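Local coordinates for arginyl-tRNA synthetase, putative (Plasmodium falciparum, PDB 5JLD), which probably attaches L-arginine to tRNA(Arg) at the expense of ATP, as a class I aminoacyl-tRNA synthetase of protein synthesis, at residues Pro141-Glu146 / Lys257-Leu262; Thr183-Ile188 / Phe246-Leu251. All coordinates share one frame; numbering follows the deposited sequence.

Contact 1 and contact 2 use different turns of one helix, 242-265, within the class I catalytic domain. Their centres lie 14 Å apart, and both are mainly buried, although contact 1 reaches the surface at Lys145, which takes part through its carbonyl. The first sets a loop against the helix, so its chemistry is mixed: proline and isoleucine on one phenylalanine ring, with backbone carbonyls at the rim. Two helices meet in the second, which is entirely apolar and aromatic. The layers are continuous, because Ile143 CG2 of the loop packs 3.7 Å from Phe185 CZ, and Ala144 CB lies 3.9 Å from Ile188 CD1.

Contact 1: residues Pro141-Glu146 / Lys257-Leu262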
loop_
_atom_site.group_PDB
_atom_site.type_symbol
_atom_site.label_atom_id
_atom_site.label_comp_id
_atom_site.label_asym_id
_atom_site.label_seq_id
_atom_site.Cartn_x
_atom_site.Cartn_y
_atom_site.Cartn_z
ATOM N N PRO A 141 -2.037 -17.397 3.315
ATOM C CA PRO A 141 -1.313 -18.653 3.510
ATOM C C PRO A 141 -2.218 -19.864 3.267
ATOM O O PRO A 141 -3.447 -19.713 3.148
ATOM C CB PRO A 141 -0.886 -18.586 4.975
ATOM C CG PRO A 141 -1.970 -17.797 5.622
ATOM C CD PRO A 141 -2.376 -16.749 4.595
ATOM N N ASN A 142 -1.602 -21.043 3.197
ATOM C CA ASN A 142 -2.319 -22.314 3.085
ATOM C C ASN A 142 -2.136 -23.146 4.339
ATOM O O ASN A 142 -1.004 -23.333 4.789
ATOM C CB ASN A 142 -1.835 -23.115 1.875
ATOM C CG ASN A 142 -2.111 -22.412 0.563
ATOM O OD1 ASN A 142 -3.206 -21.897 0.342
ATOM N ND2 ASN A 142 -1.115 -22.386 -0.318
ATOM N N ILE A 143 -3.247 -23.645 4.889
ATOM C CA ILE A 143 -3.225 -24.555 6.029
ATOM C C ILE A 143 -2.313 -25.744 5.741
ATOM O O ILE A 143 -2.274 -26.248 4.617
ATOM C CB ILE A 143 -4.655 -25.075 6.380
ATOM C CG1 ILE A 143 -5.625 -23.906 6.599
ATOM C CG2 ILE A 143 -4.627 -26.047 7.576
ATOM C CD1 ILE A 143 -5.307 -22.988 7.810
ATOM N N ALA A 144 -1.567 -26.164 6.761
ATOM C CA ALA A 144 -0.689 -27.332 6.690
ATOM C C ALA A 144 0.438 -27.144 5.682
ATOM O O ALA A 144 1.017 -28.111 5.202
ATOM C CB ALA A 144 -1.497 -28.594 6.362
ATOM N N LYS A 145 0.746 -25.890 5.374
ATOM C CA LYS A 145 1.900 -25.562 4.551
ATOM C C LYS A 145 2.670 -24.401 5.136
ATOM O O LYS A 145 2.106 -23.553 5.824
ATOM C CB LYS A 145 1.496 -25.213 3.125
ATOM C CG LYS A 145 0.977 -26.369 2.332
ATOM C CD LYS A 145 0.857 -25.967 0.885
ATOM C CE LYS A 145 0.569 -27.181 0.028
ATOM N NZ LYS A 145 0.447 -26.828 -1.411
ATOM N N GLU A 146 3.963 -24.346 4.851
ATOM C CA GLU A 146 4.757 -23.275 5.421
ATOM C C GLU A 146 4.408 -21.981 4.699
ATOM O O GLU A 146 4.199 -21.957 3.479
ATOM C CB GLU A 146 6.253 -23.565 5.347
ATOM C CG GLU A 146 6.786 -24.286 6.572
ATOM C CD GLU A 146 6.321 -23.711 7.878
ATOM O OE1 GLU A 146 6.125 -22.463 7.981
ATOM O OE2 GLU A 146 6.054 -24.516 8.821
ATOM N N LYS A 257 -2.828 -20.878 14.468
ATOM C CA LYS A 257 -2.021 -20.383 15.590
ATOM C C LYS A 257 -0.598 -20.082 15.108
ATOM O O LYS A 257 0.006 -19.026 15.459
ATOM C CB LYS A 257 -1.990 -21.374 16.750
ATOM N N GLU A 258 -0.075 -20.989 14.278
ATOM C CA GLU A 258 1.285 -20.776 13.757
ATOM C C GLU A 258 1.388 -19.468 12.942
ATOM O O GLU A 258 2.301 -18.659 13.139
ATOM C CB GLU A 258 1.726 -21.967 12.907
ATOM C CG GLU A 258 3.205 -22.291 13.033
ATOM C CD GLU A 258 3.562 -22.824 14.414
ATOM O OE1 GLU A 258 2.822 -23.692 14.931
ATOM O OE2 GLU A 258 4.575 -22.373 14.988
ATOM N N PHE A 259 0.435 -19.258 12.043
ATOM C CA PHE A 259 0.382 -18.052 11.234
ATOM C C PHE A 259 0.263 -16.807 12.128
ATOM O O PHE A 259 0.894 -15.760 11.862
ATOM C CB PHE A 259 -0.792 -18.113 10.241
ATOM C CG PHE A 259 -0.731 -19.281 9.267
ATOM C CD1 PHE A 259 0.464 -19.951 9.020
ATOM C CD2 PHE A 259 -1.880 -19.708 8.605
ATOM C CE1 PHE A 259 0.517 -21.025 8.131
ATOM C CE2 PHE A 259 -1.841 -20.779 7.705
ATOM C CZ PHE A 259 -0.638 -21.438 7.468
ATOM N N ASP A 260 -0.524 -16.933 13.196
ATOM C CA ASP A 260 -0.813 -15.793 14.064
ATOM C C ASP A 260 0.426 -15.339 14.825
ATOM O O ASP A 260 0.596 -14.139 15.054
ATOM C CB ASP A 260 -1.939 -16.110 15.052
ATOM C CG ASP A 260 -3.315 -16.140 14.387
ATOM O OD1 ASP A 260 -3.386 -16.025 13.143
ATOM O OD2 ASP A 260 -4.327 -16.307 15.106
ATOM N N LYS A 261 1.283 -16.281 15.222
ATOM C CA LYS A 261 2.559 -15.846 15.806
ATOM C C LYS A 261 3.293 -14.829 14.890
ATOM O O LYS A 261 3.710 -13.731 15.327
ATOM C CB LYS A 261 3.458 -17.050 16.085
ATOM C CG LYS A 261 2.933 -17.983 17.173
ATOM C CD LYS A 261 3.558 -19.369 17.060
ATOM C CE LYS A 261 3.522 -20.143 18.382
ATOM N NZ LYS A 261 2.387 -19.748 19.271
ATOM N N LEU A 262 3.422 -15.191 13.616
ATOM C CA LEU A 262 4.046 -14.316 12.641
ATOM C C LEU A 262 3.295 -12.980 12.523
ATOM O O LEU A 262 3.900 -11.892 12.604
ATOM C CB LEU A 262 4.113 -14.986 11.273
ATOM C CG LEU A 262 4.674 -14.088 10.164
ATOM C CD1 LEU A 262 6.153 -13.769 10.423
ATOM C CD2 LEU A 262 4.478 -14.703 8.794
#
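Pro141 and Phe259 form the closest backbone approach, their CA atoms 7.9 Å apart, where an irregular loop bends round a side chain of a helical segment. The loop leaves strand 133-137 of the parallel Rossmann-like sheet and leads to helix 149-167, at whose start lies the HIGH signature of class I synthetases, HVGH in this protein. Within it Asn142 to Lys145 make a type II beta turn, closed by the bond from Lys145 N to Asn142 O. Ala144, with its positive phi of 64°, takes the left-handed conformation that the third position calls for, which its small side chain tolerates. The same turn is tied to helix 242-265 through Ala144 N and Ser255 OG, while the backbones of Pro141 and Ile143 pair with Gly179.

Within 257-262, Phe259 makes every contact with the loop. With CG anti to its carbonyl carbon (chi1 -60°), the ring projects from the helix into the bend. Pro141 lies over one face in a CH-pi contact, CB 3.8 Å from the Phe259 ring centroid and 19° off the normal; a rigid, compact pyrrolidine suits the place, since its C-H bonds can face the pi cloud. Pro141 CG touches Phe259 CD2 at 3.5 Å. Ile143 CD1 approaches obliquely, 4.1 Å from Phe259 CE2, the two side chains crossing at about a right angle. Phenylalanine fits here because its electropositive rim can also tolerate carbonyl oxygens: Lys145 O stands in the ring plane 3.8 Å from Phe259 CE1, and Asn142 O, the acceptor that closes the turn, lies near that plane, 3.3 Å from Phe259 CZ.

Contact 2: residues Thr183-Ile188 / Phe246-Leu251; sequences TQFGMI and FVWNKL
Phe185, on helix 185-194, carries this contact, its side chain pointing across to Trp248 and Leu251 on helix 242-265. From CB, chi1 (-76°, CG anti to the carbonyl carbon) sends the Phe185 ring across, and chi2 near -85° turns its face to the indole. Phe185 CG lies 4.0 Å from Trp248 CD1. The next atom out, Phe185 CD1, is shared: it touches Trp248 CD1 and also Leu251 CD2, the methyl meeting the ring obliquely at 4.0 Å. Phe185 CE1 makes the tightest approach, 3.3 Å to Trp248 CD1, and the tip, Phe185 CZ, is 4.0 Å from Trp248 NE1. The pair is thus a tilted edge-to-face stack, with the pyrrole edge of the indole directed at the phenyl face, the centroids of the Phe185 ring and the five-membered ring of Trp248 4.8 Å apart and their planes at 65°.

Tryptophan suits the spot because it is both aromatic and polar at one point. Its NE1 gives a hydrogen bond to Asp180 O, which fixes the rotation of the indole and satisfies the nitrogen, while Trp181 packs edge-to-face with it. One turn further along both helices, branched aliphatics take over from rings: Ile188 CG2 and Leu251 CD2 meet at 3.7 Å, the two side chains running antiparallel alongside each other. Leu237 of helix 232-238 packs on both Phe185 and Trp248.

Such apolar helix-to-helix packing belongs to the long, mainly helical beta-alpha-beta crossover that joins parallel strands 171-176 and 271-272, neighbours in the Rossmann-like sheet of this class I catalytic domain.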
loop_
_atom_site.group_PDB
_atom_site.type_symbol
_atom_site.label_atom_id
_atom_site.label_comp_id
_atom_site.label_asym_id
_atom_site.label_seq_id
_atom_site.Cartn_x
_atom_site.Cartn_y
_atom_site.Cartn_z
ATOM N N THR A 183 -6.570 -29.797 -1.432
ATOM C CA THR A 183 -6.411 -31.201 -1.794
ATOM C C THR A 183 -6.148 -32.062 -0.573
ATOM O O THR A 183 -6.912 -32.976 -0.253
ATOM C CB THR A 183 -5.241 -31.391 -2.785
ATOM O OG1 THR A 183 -5.555 -30.767 -4.036
ATOM C CG2 THR A 183 -4.973 -32.869 -3.018
ATOM N N GLN A 184 -5.074 -31.707 0.120
ATOM C CA GLN A 184 -4.442 -32.526 1.143
ATOM C C GLN A 184 -5.325 -33.102 2.251
ATOM O O GLN A 184 -5.032 -34.184 2.762
ATOM C CB GLN A 184 -3.328 -31.713 1.801
ATOM C CG GLN A 184 -2.206 -32.577 2.327
ATOM C CD GLN A 184 -0.865 -31.885 2.292
ATOM O OE1 GLN A 184 -0.713 -30.814 1.703
ATOM N NE2 GLN A 184 0.127 -32.508 2.904
ATOM N N PHE A 185 -6.387 -32.395 2.629
ATOM C CA PHE A 185 -7.100 -32.725 3.864
ATOM C C PHE A 185 -7.569 -34.184 3.936
ATOM O O PHE A 185 -7.759 -34.729 5.023
ATOM C CB PHE A 185 -8.278 -31.764 4.060
ATOM C CG PHE A 185 -7.858 -30.399 4.522
ATOM C CD1 PHE A 185 -7.669 -30.140 5.872
ATOM C CD2 PHE A 185 -7.629 -29.379 3.608
ATOM C CE1 PHE A 185 -7.258 -28.890 6.303
ATOM C CE2 PHE A 185 -7.223 -28.123 4.031
ATOM C CZ PHE A 185 -7.044 -27.876 5.381
ATOM N N GLY A 186 -7.715 -34.828 2.784
ATOM C CA GLY A 186 -7.961 -36.261 2.754
ATOM C C GLY A 186 -6.802 -37.041 3.357
ATOM O O GLY A 186 -6.941 -37.631 4.439
ATOM N N MET A 187 -5.664 -37.024 2.659
ATOM C CA MET A 187 -4.436 -37.702 3.091
ATOM C C MET A 187 -4.211 -37.571 4.590
ATOM O O MET A 187 -4.173 -38.567 5.317
ATOM C CB MET A 187 -3.204 -37.133 2.372
ATOM C CG MET A 187 -3.391 -36.730 0.919
ATOM S SD MET A 187 -1.918 -35.880 0.308
ATOM C CE MET A 187 -2.427 -35.447 -1.353
ATOM N N ILE A 188 -4.080 -36.324 5.036
ATOM C CA ILE A 188 -3.794 -36.027 6.428
ATOM C C ILE A 188 -4.855 -36.677 7.298
ATOM O O ILE A 188 -4.524 -37.459 8.194
ATOM C CB ILE A 188 -3.728 -34.494 6.698
ATOM C CG1 ILE A 188 -2.842 -33.806 5.665
ATOM C CG2 ILE A 188 -3.184 -34.212 8.088
ATOM C CD1 ILE A 188 -2.785 -32.282 5.824
ATOM N N PHE A 246 -14.308 -32.489 12.473
ATOM C CA PHE A 246 -13.584 -32.343 13.734
ATOM C C PHE A 246 -12.077 -32.187 13.482
ATOM O O PHE A 246 -11.431 -31.224 13.950
ATOM C CB PHE A 246 -13.862 -33.558 14.637
ATOM C CG PHE A 246 -13.221 -33.475 15.992
ATOM C CD1 PHE A 246 -13.803 -32.728 17.005
ATOM C CD2 PHE A 246 -12.040 -34.151 16.254
ATOM C CE1 PHE A 246 -13.216 -32.650 18.254
ATOM C CE2 PHE A 246 -11.444 -34.078 17.505
ATOM C CZ PHE A 246 -12.033 -33.327 18.508
ATOM N N VAL A 247 -11.541 -33.126 12.703
ATOM C CA VAL A 247 -10.110 -33.194 12.414
ATOM C C VAL A 247 -9.637 -31.994 11.586
ATOM O O VAL A 247 -8.665 -31.331 11.944
ATOM C CB VAL A 247 -9.761 -34.518 11.683
ATOM C CG1 VAL A 247 -8.318 -34.507 11.192
ATOM C CG2 VAL A 247 -10.021 -35.714 12.604
ATOM N N TRP A 248 -10.337 -31.730 10.486
ATOM C CA TRP A 248 -10.131 -30.540 9.673
ATOM C C TRP A 248 -10.063 -29.287 10.532
ATOM O O TRP A 248 -9.134 -28.477 10.419
ATOM C CB TRP A 248 -11.259 -30.410 8.641
ATOM C CG TRP A 248 -11.314 -29.087 7.977
ATOM C CD1 TRP A 248 -10.480 -28.629 6.991
ATOM C CD2 TRP A 248 -12.252 -28.027 8.240
ATOM N NE1 TRP A 248 -10.850 -27.346 6.622
ATOM C CE2 TRP A 248 -11.925 -26.955 7.378
ATOM C CE3 TRP A 248 -13.334 -27.881 9.120
ATOM C CZ2 TRP A 248 -12.645 -25.754 7.369
ATOM C CZ3 TRP A 248 -14.047 -26.680 9.112
ATOM C CH2 TRP A 248 -13.697 -25.636 8.240
ATOM N N ASN A 249 -11.046 -29.136 11.407
ATOM C CA ASN A 249 -11.112 -27.961 12.257
ATOM C C ASN A 249 -9.897 -27.873 13.186
ATOM O O ASN A 249 -9.353 -26.779 13.408
ATOM C CB ASN A 249 -12.414 -27.965 13.053
ATOM C CG ASN A 249 -12.862 -26.579 13.428
ATOM O OD1 ASN A 249 -12.617 -26.116 14.541
ATOM N ND2 ASN A 249 -13.502 -25.890 12.488
ATOM N N LYS A 250 -9.451 -29.025 13.693
ATOM C CA LYS A 250 -8.220 -29.080 14.492
ATOM C C LYS A 250 -6.969 -28.644 13.713
ATOM O O LYS A 250 -6.108 -27.910 14.234
ATOM C CB LYS A 250 -8.003 -30.501 15.045
ATOM C CG LYS A 250 -8.963 -30.913 16.148
ATOM C CD LYS A 250 -8.997 -29.882 17.268
ATOM C CE LYS A 250 -10.287 -29.989 18.073
ATOM N NZ LYS A 250 -11.489 -29.769 17.210
ATOM N N LEU A 251 -6.869 -29.105 12.469
ATOM C CA LEU A 251 -5.743 -28.754 11.592
ATOM C C LEU A 251 -5.697 -27.248 11.305
ATOM O O LEU A 251 -4.655 -26.587 11.457
ATOM C CB LEU A 251 -5.836 -29.533 10.273
ATOM C CG LEU A 251 -5.242 -30.951 10.198
ATOM C CD1 LEU A 251 -5.529 -31.750 11.454
ATOM C CD2 LEU A 251 -5.797 -31.696 8.986
#